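Local coordinates for protein collagen alpha-1(XX) chain (Homo sapiens, PDB 5KF4) that is a collagen chain whose fibronectin type III domains probably mediate interactions in the extracellular matrix, at residues Arg73-Val78 / Leu95-Pro100. Numbering follows the deposited sequence.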
ATOM      1  N   ARG A  73       1.722   5.899 -17.864  1.00 25.54           N
ATOM      2  CA  ARG A  73       2.531   7.116 -17.777  1.00 27.49           C
ATOM      3  C   ARG A  73       2.166   7.951 -16.561  1.00 28.60           C
ATOM      4  O   ARG A  73       2.161   9.179 -16.627  1.00 46.34           O
ATOM      5  CB  ARG A  73       2.377   7.971 -19.040  1.00 35.78           C
ATOM      6  CG  ARG A  73       2.341   7.197 -20.344  1.00 36.61           C
ATOM      7  CD  ARG A  73       2.313   8.139 -21.542  1.00 35.74           C
ATOM      8  NE  ARG A  73       1.063   8.893 -21.624  1.00 36.32           N
ATOM      9  CZ  ARG A  73      -0.062   8.431 -22.164  1.00 33.86           C
ATOM     10  NH1 ARG A  73      -0.101   7.211 -22.681  1.00 22.53           N
ATOM     11  NH2 ARG A  73      -1.150   9.193 -22.189  1.00 32.58           N
ATOM     12  N   THR A  74       1.859   7.287 -15.453  1.00 15.54           N
ATOM     13  CA  THR A  74       1.315   7.978 -14.294  1.00 10.68           C
ATOM     14  C   THR A  74       2.097   7.664 -13.026  1.00  9.72           C
ATOM     15  O   THR A  74       2.464   6.520 -12.780  1.00 18.47           O
ATOM     16  CB  THR A  74      -0.168   7.610 -14.075  1.00 14.92           C
ATOM     17  OG1 THR A  74      -0.889   7.772 -15.304  1.00 16.05           O
ATOM     18  CG2 THR A  74      -0.789   8.489 -12.999  1.00  7.54           C
ATOM     19  N   GLU A  75       2.346   8.694 -12.225  1.00 16.96           N
ATOM     20  CA  GLU A  75       3.020   8.526 -10.949  1.00 16.63           C
ATOM     21  C   GLU A  75       2.003   8.265  -9.848  1.00 19.49           C
ATOM     22  O   GLU A  75       1.025   9.000  -9.699  1.00 17.34           O
ATOM     23  CB  GLU A  75       3.854   9.759 -10.606  1.00 26.77           C
ATOM     24  CG  GLU A  75       4.645   9.622  -9.318  1.00 37.19           C
ATOM     25  CD  GLU A  75       5.641  10.745  -9.117  1.00 39.87           C
ATOM     26  OE1 GLU A  75       5.311  11.902  -9.447  1.00 40.90           O
ATOM     27  OE2 GLU A  75       6.752  10.472  -8.620  1.00 44.29           O
ATOM     28  N   TYR A  76       2.232   7.201  -9.088  1.00 26.51           N
ATOM     29  CA  TYR A  76       1.364   6.863  -7.970  1.00 21.71           C
ATOM     30  C   TYR A  76       2.075   6.891  -6.624  1.00 26.92           C
ATOM     31  O   TYR A  76       3.216   6.453  -6.508  1.00 28.78           O
ATOM     32  CB  TYR A  76       0.739   5.479  -8.180  1.00 17.98           C
ATOM     33  CG  TYR A  76      -0.338   5.435  -9.240  1.00 18.90           C
ATOM     34  CD1 TYR A  76      -1.652   5.752  -8.929  1.00 12.63           C
ATOM     35  CD2 TYR A  76      -0.046   5.074 -10.547  1.00 14.16           C
ATOM     36  CE1 TYR A  76      -2.642   5.710  -9.884  1.00  7.53           C
ATOM     37  CE2 TYR A  76      -1.034   5.032 -11.510  1.00  8.85           C
ATOM     38  CZ  TYR A  76      -2.328   5.352 -11.172  1.00 16.30           C
ATOM     39  OH  TYR A  76      -3.319   5.315 -12.124  1.00 29.63           O
ATOM     40  N   LEU A  77       1.393   7.428  -5.616  1.00 25.79           N
ATOM     41  CA  LEU A  77       1.814   7.255  -4.233  1.00 18.86           C
ATOM     42  C   LEU A  77       1.163   5.989  -3.712  1.00 19.28           C
ATOM     43  O   LEU A  77      -0.058   5.876  -3.708  1.00 26.13           O
ATOM     44  CB  LEU A  77       1.427   8.452  -3.365  1.00 32.01           C
ATOM     45  CG  LEU A  77       2.017   8.424  -1.951  1.00 34.24           C
ATOM     46  CD1 LEU A  77       3.543   8.411  -1.994  1.00 34.26           C
ATOM     47  CD2 LEU A  77       1.506   9.590  -1.114  1.00 26.53           C
ATOM     48  N   VAL A  78       1.973   5.044  -3.257  1.00 22.05           N
ATOM     49  CA  VAL A  78       1.454   3.745  -2.854  1.00 27.24           C
ATOM     50  C   VAL A  78       1.739   3.484  -1.380  1.00 32.63           C
ATOM     51  O   VAL A  78       2.881   3.559  -0.953  1.00 39.95           O
ATOM     52  CB  VAL A  78       2.065   2.620  -3.699  1.00 19.34           C
ATOM     53  CG1 VAL A  78       1.510   1.289  -3.265  1.00 20.92           C
ATOM     54  CG2 VAL A  78       1.779   2.856  -5.173  1.00  7.08           C
ATOM     55  N   LEU A  95       6.959   6.068  -4.405  1.00 32.53           N
ATOM     56  CA  LEU A  95       6.446   6.559  -5.676  1.00 22.46           C
ATOM     57  C   LEU A  95       6.875   5.636  -6.804  1.00 20.42           C
ATOM     58  O   LEU A  95       8.043   5.256  -6.895  1.00 20.19           O
ATOM     59  CB  LEU A  95       6.940   7.978  -5.953  1.00 22.97           C
ATOM     60  CG  LEU A  95       6.482   9.100  -5.023  1.00 23.06           C
ATOM     61  CD1 LEU A  95       7.322  10.341  -5.273  1.00 20.24           C
ATOM     62  CD2 LEU A  95       5.004   9.406  -5.228  1.00 21.64           C
ATOM     63  N   VAL A  96       5.931   5.287  -7.667  1.00 20.96           N
ATOM     64  CA  VAL A  96       6.250   4.532  -8.869  1.00 15.94           C
ATOM     65  C   VAL A  96       5.465   5.067 -10.065  1.00 21.15           C
ATOM     66  O   VAL A  96       4.277   5.361  -9.960  1.00 12.98           O
ATOM     67  CB  VAL A  96       5.967   3.021  -8.678  1.00 13.03           C
ATOM     68  CG1 VAL A  96       4.524   2.784  -8.255  1.00 15.68           C
ATOM     69  CG2 VAL A  96       6.300   2.245  -9.943  1.00 18.56           C
ATOM     70  N   THR A  97       6.148   5.224 -11.193  1.00 22.10           N
ATOM     71  CA  THR A  97       5.503   5.680 -12.417  1.00 10.54           C
ATOM     72  C   THR A  97       5.304   4.482 -13.337  1.00 14.37           C
ATOM     73  O   THR A  97       6.258   3.767 -13.643  1.00 15.12           O
ATOM     74  CB  THR A  97       6.323   6.774 -13.140  1.00  5.78           C
ATOM     75  OG1 THR A  97       6.400   7.940 -12.313  1.00 16.46           O
ATOM     76  CG2 THR A  97       5.661   7.161 -14.451  1.00  5.84           C
ATOM     77  N   THR A  98       4.064   4.255 -13.761  1.00 12.33           N
ATOM     78  CA  THR A  98       3.757   3.123 -14.631  1.00  8.87           C
ATOM     79  C   THR A  98       4.388   3.303 -16.013  1.00 13.77           C
ATOM     80  O   THR A  98       4.645   4.424 -16.452  1.00 16.13           O
ATOM     81  CB  THR A  98       2.222   2.909 -14.789  1.00 15.03           C
ATOM     82  OG1 THR A  98       1.608   4.105 -15.282  1.00 16.85           O
ATOM     83  CG2 THR A  98       1.586   2.543 -13.462  1.00  6.82           C
ATOM     84  N   ALA A  99       4.667   2.182 -16.671  1.00 12.83           N
ATOM     85  CA  ALA A  99       5.221   2.183 -18.019  1.00 14.08           C
ATOM     86  C   ALA A  99       4.296   2.915 -18.999  1.00 16.59           C
ATOM     87  O   ALA A  99       3.093   3.015 -18.758  1.00 21.00           O
ATOM     88  CB  ALA A  99       5.467   0.750 -18.479  1.00 24.73           C
ATOM     89  N   PRO A 100       4.856   3.439 -20.105  1.00 21.15           N
ATOM     90  CA  PRO A 100       4.050   4.154 -21.104  1.00 15.32           C
ATOM     91  C   PRO A 100       2.982   3.282 -21.770  1.00 26.79           C
ATOM     92  O   PRO A 100       3.244   2.124 -22.090  1.00 29.41           O
ATOM     93  CB  PRO A 100       5.093   4.608 -22.131  1.00  9.85           C
ATOM     94  CG  PRO A 100       6.364   4.686 -21.356  1.00  8.96           C
ATOM     95  CD  PRO A 100       6.297   3.538 -20.399  1.00 10.48           C
ATOM     96  OXT PRO A 100       1.855   3.725 -21.992  1.00 30.00           O
TER
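L95 lays its side chain obliquely across the end of E75 and against L77: CD1 lies 3.4 Å from E75 OE2, while CD2 packs 3.7 Å from L77 CD1. E75 has CG anti to the backbone N (chi1 -177°), and the chain, extended beyond CG, carries OE2 to L95; its other oxygen, OE1, is hydrogen-bonded to S48 OG. On the same face T97 turns OG1 to E75 CB. The opposite face carries Y76, V78 and V96. V78 CG2 meets V96 CG1 at 4.1 Å, and both valines also touch I27 of the facing sheet, so this side faces the interior of the sandwich. T98 brings CG2 obliquely to the Y76 ring, 4.1 Å from CE2, and both side chains touch L70, while the ring's OH is hydrogen-bonded to A71 N.

Between the strands, Y76 N bonds to V96 O at 2.9 Å and V96 N returns to Y76 O. Beyond them T98 N reaches T74 O at 2.9 Å, but T98 OG1, not a carbonyl, accepts T74 N at 3.2 Å. This hydroxyl also bonds to A71 O, tying T98 to the segment that leads into strand 75-84. A weak bond from R73 N to A99 O follows, with R73 CG against P100 CA. Such pairing of antiparallel strands 75-84 and 87-97, the closing F-G hairpin, is characteristic of the fibronectin type III beta sandwich.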